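Side-chain contacts in putative transcriptional regulator (Clostridium difficile, PDB 3QI7), which is of unknown function but has a periplasmic binding protein-like fold and may be a lipoprotein that binds a sugar or another small ligand: residues E141-G144 with K145-E149; V232-Y235 with M236-V239; T19-L22 with S23-K26. All blocks are in the same frame, centred on the assembly; numbering follows the deposited sequence.

Interaction 1 (E141-G144 with K145-E149); sequences EERG and KVLAE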
loop_
_atom_site.group_PDB
_atom_site.type_symbol
_atom_site.label_atom_id
_atom_site.label_comp_id
_atom_site.label_asym_id
_atom_site.label_seq_id
_atom_site.Cartn_x
_atom_site.Cartn_y
_atom_site.Cartn_z
ATOM N N GLU A 141 9.079 6.737 7.408
ATOM C CA GLU A 141 10.096 6.503 8.429
ATOM C C GLU A 141 10.063 5.068 8.923
ATOM O O GLU A 141 11.099 4.388 8.946
ATOM C CB GLU A 141 9.906 7.447 9.616
ATOM C CG GLU A 141 10.647 8.746 9.451
ATOM C CD GLU A 141 10.746 9.551 10.748
ATOM O OE1 GLU A 141 11.226 10.711 10.684
ATOM O OE2 GLU A 141 10.355 9.024 11.824
ATOM N N GLU A 142 8.878 4.617 9.336
ATOM C CA GLU A 142 8.746 3.294 9.886
ATOM C C GLU A 142 9.034 2.228 8.788
ATOM O O GLU A 142 9.659 1.188 9.070
ATOM C CB GLU A 142 7.374 3.119 10.539
ATOM C CG GLU A 142 7.189 1.759 11.202
ATOM C CD GLU A 142 8.016 1.578 12.465
ATOM O OE1 GLU A 142 8.658 2.553 12.941
ATOM O OE2 GLU A 142 8.018 0.447 12.990
ATOM N N ARG A 143 8.626 2.504 7.555
ATOM C CA ARG A 143 8.960 1.594 6.425
ATOM C C ARG A 143 10.463 1.404 6.287
ATOM O O ARG A 143 10.943 0.272 6.095
ATOM C CB ARG A 143 8.352 2.112 5.119
ATOM C CG ARG A 143 8.848 1.434 3.840
ATOM C CD ARG A 143 8.074 0.151 3.567
ATOM N NE ARG A 143 8.737 -0.660 2.538
ATOM C CZ ARG A 143 8.741 -0.396 1.237
ATOM N NH1 ARG A 143 8.094 0.661 0.759
ATOM N NH2 ARG A 143 9.381 -1.214 0.391
ATOM N N GLY A 144 11.209 2.504 6.356
ATOM C CA GLY A 144 12.673 2.449 6.253
ATOM C C GLY A 144 13.305 1.573 7.322
ATOM O O GLY A 144 14.178 0.748 7.032
ATOM N N LYS A 145 12.882 1.784 8.557
ATOM C CA LYS A 145 13.401 1.066 9.693
ATOM C C LYS A 145 13.178 -0.426 9.490
ATOM O O LYS A 145 14.099 -1.224 9.646
ATOM C CB LYS A 145 12.717 1.549 10.965
ATOM C CG LYS A 145 13.141 0.849 12.281
ATOM C CD LYS A 145 12.417 1.481 13.530
ATOM C CE LYS A 145 12.823 0.797 14.836
ATOM N NZ LYS A 145 12.240 -0.550 14.909
ATOM N N VAL A 146 11.962 -0.796 9.089
ATOM C CA VAL A 146 11.573 -2.207 9.008
ATOM C C VAL A 146 12.258 -2.888 7.825
ATOM O O VAL A 146 12.694 -4.036 7.915
ATOM C CB VAL A 146 10.020 -2.368 8.950
ATOM C CG1 VAL A 146 9.614 -3.830 8.635
ATOM C CG2 VAL A 146 9.333 -1.841 10.283
ATOM N N LEU A 147 12.398 -2.166 6.732
ATOM C CA LEU A 147 13.118 -2.697 5.545
ATOM C C LEU A 147 14.611 -2.966 5.875
ATOM O O LEU A 147 15.190 -3.974 5.458
ATOM C CB LEU A 147 12.972 -1.736 4.384
ATOM C CG LEU A 147 13.794 -1.992 3.116
ATOM C CD1 LEU A 147 13.500 -3.374 2.505
ATOM C CD2 LEU A 147 13.510 -0.839 2.114
ATOM N N ALA A 148 15.240 -2.061 6.612
ATOM C CA ALA A 148 16.634 -2.265 7.074
ATOM C C ALA A 148 16.728 -3.507 7.966
ATOM O O ALA A 148 17.614 -4.365 7.786
ATOM C CB ALA A 148 17.122 -1.002 7.831
ATOM N N GLU A 149 15.812 -3.631 8.919
ATOM C CA GLU A 149 15.817 -4.787 9.840
ATOM C C GLU A 149 15.582 -6.101 9.094
ATOM O O GLU A 149 16.338 -7.067 9.277
ATOM C CB GLU A 149 14.793 -4.600 10.952
ATOM C CG GLU A 149 15.129 -3.424 11.860
ATOM C CD GLU A 149 14.058 -3.183 12.903
ATOM O OE1 GLU A 149 13.085 -3.940 12.907
ATOM O OE2 GLU A 149 14.194 -2.227 13.712
#
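Lys145 and Glu142 lie side by side on one flank of helix 140-153, pointing the same way. Lys145 starts with its CB against the Glu142 backbone, 3.6 Å from Glu142 O. The chain then runs straight out, and its CD passes 4.0 Å from Glu142 OE1. Only the last bond bends (chi4 -71°), and it carries the ammonium to the next turn. There Lys145 NZ forms a salt bridge of 2.8 Å with Glu149 OE2, which it meets on the syn side, 25° out of the carboxylate plane. Glu142 OE2 stays 4.7 Å from Lys145 NZ, so this pair is not in contact. Glu142 turns at chi2 (71°), and its OE2 comes to 3.8 Å from Val146 CG2. Val146 CG2 also rests 3.3 Å from Glu142 O. Regular i to i+4 backbone bonds run beneath, including Val146 N to Glu142 O at 3.0 Å. Arg143 leaves the helix on another side. Its guanidinium forms a salt bridge with Glu253 and a hydrogen bond to Ser255 O, and only loosely approaches Leu147. Beside Glu142 and Val146 lies Ile365 of strand 361-370. The ammonium of Lys145 pairs directly with Glu149, at i+4. Glu142 meets the aliphatic part of Lys145, and the nearby carboxylate probably adds a weaker attraction to the ammonium.

Interaction 2 (V232-Y235 with M236-V239); sequences VNEY and MDEV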
loop_
_atom_site.group_PDB
_atom_site.type_symbol
_atom_site.label_atom_id
_atom_site.label_comp_id
_atom_site.label_asym_id
_atom_site.label_seq_id
_atom_site.Cartn_x
_atom_site.Cartn_y
_atom_site.Cartn_z
ATOM N N VAL A 232 13.574 2.389 -5.972
ATOM C CA VAL A 232 12.500 3.264 -5.506
ATOM C C VAL A 232 11.303 3.368 -6.438
ATOM O O VAL A 232 10.349 4.068 -6.112
ATOM C CB VAL A 232 13.035 4.666 -5.085
ATOM C CG1 VAL A 232 14.160 4.549 -4.047
ATOM C CG2 VAL A 232 13.489 5.487 -6.309
ATOM N N ASN A 233 11.322 2.616 -7.551
ATOM C CA ASN A 233 10.164 2.509 -8.449
ATOM C C ASN A 233 10.124 1.136 -9.164
ATOM O O ASN A 233 11.080 0.331 -9.088
ATOM C CB ASN A 233 10.133 3.672 -9.471
ATOM C CG ASN A 233 11.431 3.787 -10.264
ATOM O OD1 ASN A 233 11.867 2.819 -10.904
ATOM N ND2 ASN A 233 12.077 4.963 -10.202
ATOM N N GLU A 234 9.016 0.887 -9.847
ATOM C CA GLU A 234 8.752 -0.425 -10.394
ATOM C C GLU A 234 9.742 -0.739 -11.505
ATOM O O GLU A 234 10.076 -1.904 -11.731
ATOM C CB GLU A 234 7.332 -0.495 -10.951
ATOM C CG GLU A 234 6.241 -0.395 -9.911
ATOM C CD GLU A 234 4.840 -0.389 -10.529
ATOM O OE1 GLU A 234 4.721 -0.263 -11.775
ATOM O OE2 GLU A 234 3.864 -0.539 -9.764
ATOM N N TYR A 235 10.186 0.291 -12.218
ATOM C CA TYR A 235 11.142 0.088 -13.319
ATOM C C TYR A 235 12.476 -0.422 -12.732
ATOM O O TYR A 235 13.045 -1.399 -13.223
ATOM C CB TYR A 235 11.344 1.367 -14.144
ATOM C CG TYR A 235 12.215 1.137 -15.368
ATOM C CD1 TYR A 235 11.672 0.641 -16.550
ATOM C CD2 TYR A 235 13.579 1.355 -15.321
ATOM C CE1 TYR A 235 12.474 0.386 -17.671
ATOM C CE2 TYR A 235 14.384 1.101 -16.433
ATOM C CZ TYR A 235 13.823 0.616 -17.602
ATOM O OH TYR A 235 14.629 0.374 -18.693
HETATM N N MSE A 236 12.933 0.205 -11.648
HETATM C CA MSE A 236 14.120 -0.275 -10.921
HETATM C C MSE A 236 13.899 -1.667 -10.363
HETATM O O MSE A 236 14.828 -2.500 -10.436
HETATM C CB MSE A 236 14.521 0.673 -9.763
HETATM C CG MSE A 236 14.955 2.008 -10.224
HETATM SE SE MSE A 236 15.925 2.886 -8.835
HETATM C CE MSE A 236 15.897 4.682 -9.555
ATOM N N ASP A 237 12.692 -1.925 -9.816
ATOM C CA ASP A 237 12.378 -3.219 -9.222
ATOM C C ASP A 237 12.565 -4.325 -10.267
ATOM O O ASP A 237 13.105 -5.399 -9.975
ATOM C CB ASP A 237 10.931 -3.310 -8.725
ATOM C CG ASP A 237 10.673 -2.478 -7.474
ATOM O OD1 ASP A 237 11.621 -2.271 -6.671
ATOM O OD2 ASP A 237 9.511 -2.052 -7.335
ATOM N N GLU A 238 12.109 -4.051 -11.470
ATOM C CA GLU A 238 12.217 -5.021 -12.557
ATOM C C GLU A 238 13.675 -5.397 -12.888
ATOM O O GLU A 238 14.031 -6.592 -12.991
ATOM C CB GLU A 238 11.497 -4.485 -13.813
ATOM C CG GLU A 238 11.280 -5.605 -14.883
ATOM C CD GLU A 238 10.529 -5.143 -16.153
ATOM O OE1 GLU A 238 10.853 -4.057 -16.707
ATOM O OE2 GLU A 238 9.613 -5.880 -16.607
ATOM N N VAL A 239 14.504 -4.370 -13.071
ATOM C CA VAL A 239 15.942 -4.543 -13.351
ATOM C C VAL A 239 16.610 -5.285 -12.183
ATOM O O VAL A 239 17.366 -6.240 -12.401
ATOM C CB VAL A 239 16.653 -3.181 -13.563
ATOM C CG1 VAL A 239 18.172 -3.360 -13.592
ATOM C CG2 VAL A 239 16.105 -2.462 -14.824
HETATM O O HOH W 1 12.700 -2.421 -16.410
#
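Asn233 O accepts from Asp237 N at 2.9 Å, and Glu238 N to Glu234 O follows at 3.0 Å, so the chain enters helix 234-247 as a regular turn. The Asn233 side chain caps this turn. Its OD1 accepts from Met236 N at 2.9 Å, with the donor nearly along the C=O axis. Asn233 CG sits between its own N and carbonyl carbon (chi1 55°), and this folds the amide back over the first turn. Met236, a selenomethionine, passes aslant that amide. Its CG lies 3.3 Å from Asn233 OD1. Beyond CG the chain is extended and runs alongside Val232. Met236 CE ends 4.1 Å from Val232 CG2, and SE lies near Val232 N, a buried N-H with no hydrogen-bond partner in the model. On another side of the turn, Tyr235 CE2 is 4.3 Å from Val239 CG2, one turn on. A water lies above one face of the Tyr235 ring, towards its rim. It donates to Glu238 OE1 and, weakly, to Tyr235 O. Asp237 OD2 bonds Ser255 OG, while Val232 and Met236 pack on strand 159-164. This is an asparagine N-cap at a strand-to-helix junction. It joins edge strand 228-231 of the three-stranded parallel sheet to its following helix, as in the alpha/beta lobes of periplasmic binding proteins.

Interaction 3 (T19-L22 with S23-K26); sequences TQPL and SENK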
loop_
_atom_site.group_PDB
_atom_site.type_symbol
_atom_site.label_atom_id
_atom_site.label_comp_id
_atom_site.label_asym_id
_atom_site.label_seq_id
_atom_site.Cartn_x
_atom_site.Cartn_y
_atom_site.Cartn_z
ATOM N N THR A 19 -12.353 5.899 -5.520
ATOM C CA THR A 19 -11.044 5.589 -6.051
ATOM C C THR A 19 -10.793 6.380 -7.330
ATOM O O THR A 19 -11.722 6.935 -7.913
ATOM C CB THR A 19 -10.894 4.098 -6.408
ATOM O OG1 THR A 19 -11.567 3.831 -7.632
ATOM C CG2 THR A 19 -11.471 3.178 -5.306
ATOM N N GLN A 20 -9.536 6.396 -7.765
ATOM C CA GLN A 20 -9.205 6.799 -9.129
ATOM C C GLN A 20 -9.708 5.740 -10.131
ATOM O O GLN A 20 -10.046 4.603 -9.737
ATOM C CB GLN A 20 -7.699 7.052 -9.274
ATOM C CG GLN A 20 -7.183 8.265 -8.440
ATOM C CD GLN A 20 -5.659 8.463 -8.521
ATOM O OE1 GLN A 20 -4.989 8.719 -7.508
ATOM N NE2 GLN A 20 -5.110 8.331 -9.729
ATOM N N PRO A 21 -9.798 6.117 -11.419
ATOM C CA PRO A 21 -10.317 5.174 -12.400
ATOM C C PRO A 21 -9.365 4.028 -12.685
ATOM O O PRO A 21 -8.159 4.095 -12.353
ATOM C CB PRO A 21 -10.549 6.021 -13.669
ATOM C CG PRO A 21 -10.035 7.356 -13.400
ATOM C CD PRO A 21 -9.667 7.485 -11.956
ATOM N N LEU A 22 -9.933 2.981 -13.277
ATOM C CA LEU A 22 -9.212 1.746 -13.568
ATOM C C LEU A 22 -7.920 2.055 -14.318
ATOM O O LEU A 22 -6.882 1.483 -14.023
ATOM C CB LEU A 22 -10.102 0.818 -14.386
ATOM C CG LEU A 22 -9.577 -0.544 -14.852
ATOM C CD1 LEU A 22 -9.236 -1.456 -13.676
ATOM C CD2 LEU A 22 -10.642 -1.181 -15.772
ATOM N N SER A 23 -7.988 2.998 -15.256
ATOM C CA SER A 23 -6.831 3.386 -16.083
ATOM C C SER A 23 -5.646 3.945 -15.288
ATOM O O SER A 23 -4.527 3.953 -15.793
ATOM C CB SER A 23 -7.255 4.416 -17.139
ATOM O OG SER A 23 -7.744 5.628 -16.536
ATOM N N GLU A 24 -5.904 4.433 -14.076
ATOM C CA GLU A 24 -4.903 5.099 -13.246
ATOM C C GLU A 24 -4.463 4.237 -12.043
ATOM O O GLU A 24 -3.266 4.100 -11.796
ATOM C CB GLU A 24 -5.448 6.445 -12.760
ATOM C CG GLU A 24 -5.765 7.447 -13.865
ATOM C CD GLU A 24 -6.153 8.814 -13.336
ATOM O OE1 GLU A 24 -6.483 8.922 -12.138
ATOM O OE2 GLU A 24 -6.139 9.796 -14.133
ATOM N N ASN A 25 -5.430 3.660 -11.306
ATOM C CA ASN A 25 -5.167 2.841 -10.102
ATOM C C ASN A 25 -5.897 1.494 -10.193
ATOM O O ASN A 25 -6.943 1.306 -9.598
ATOM C CB ASN A 25 -5.603 3.585 -8.826
ATOM C CG ASN A 25 -4.696 4.764 -8.476
ATOM O OD1 ASN A 25 -3.628 4.959 -9.080
ATOM N ND2 ASN A 25 -5.137 5.584 -7.530
ATOM N N LYS A 26 -5.341 0.563 -10.962
ATOM C CA LYS A 26 -6.022 -0.685 -11.267
ATOM C C LYS A 26 -6.272 -1.523 -10.027
ATOM O O LYS A 26 -7.360 -2.099 -9.839
ATOM C CB LYS A 26 -5.210 -1.485 -12.289
ATOM C CG LYS A 26 -5.826 -2.802 -12.661
ATOM C CD LYS A 26 -5.026 -3.453 -13.813
ATOM C CE LYS A 26 -5.713 -4.719 -14.310
ATOM N NZ LYS A 26 -4.933 -5.446 -15.399
HETATM O O HOH W 2 -7.467 5.005 -6.222
#
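Leu22, Gln20 and Asn25 carry this contact, a tight turn in the loop that joins strand 13-19 to helix 26-42 in the alpha/beta fold. Leu22 and Ser23 have the backbone angles of a type I beta turn. Pro21 O closes it by accepting twice. Asn25 N meets Pro21 O nearly head-on at 3.0 Å, and Glu24 N meets Pro21 O from above the carbonyl plane at 2.9 Å. Leu22 points outward from the bend. Its CD1 lies 3.8 Å from Lys26 CG, and the two chains run side by side in the same direction. Leu22 also touches Tyr29 and Asn30 of the helix that follows.

Gln20 points toward residues 23-26. Its CG stands anti to the carbonyl carbon (chi1 -66°), and the extended chain brings the amide between Glu24 and Asn25. Gln20 NE2 donates to Glu24 OE1 at 2.8 Å. The bond is bent, and the nitrogen meets the oxygen from above the carboxylate plane. The amide and carboxylate planes are almost perpendicular (89°). Glu24 OE1 also lies 3.5 Å from Pro21 CD, and Glu24 OE2 accepts from Asn67 N, so both oxygens are engaged. The other end of the Gln20 amide is fixed from outside: OE1 bonds Thr95 OG1 and Gln97 NE2. With both ends held, the amide probably has little freedom to flip.

Asn25 occupies the N-cap position of helix 26-42, but its side chain makes no capping bond. It turns back towards Gln20 instead. The two amides cross obliquely, with planes 44° apart, and Asn25 ND2 lies 3.1 Å from Gln20 CD. A water completes the link between the two residues. The water oxygen accepts from Gln20 N at 2.9 Å and from Asn25 ND2 at 2.7 Å.

The three contacts are local and do not touch. Interaction 3 lies in the loop that follows strand 13-19 of the large mixed sheet. Interaction 2 belongs to the three-stranded sheet. Interaction 1 sits on the helix that leads from strand 134-137 of the first sheet to strand 159-164 of the second. Interactions 1 and 2 have centres about 19 Å apart and nearest atoms about 7 Å apart. Ser255 joins them indirectly: Arg143 binds its carbonyl and Asp237 its hydroxyl. Interactions 1 and 3 lie on opposite sides of the chain's centre, about 28 Å apart between centres. Interactions 2 and 3 approach to about 9 Å between nearest atoms.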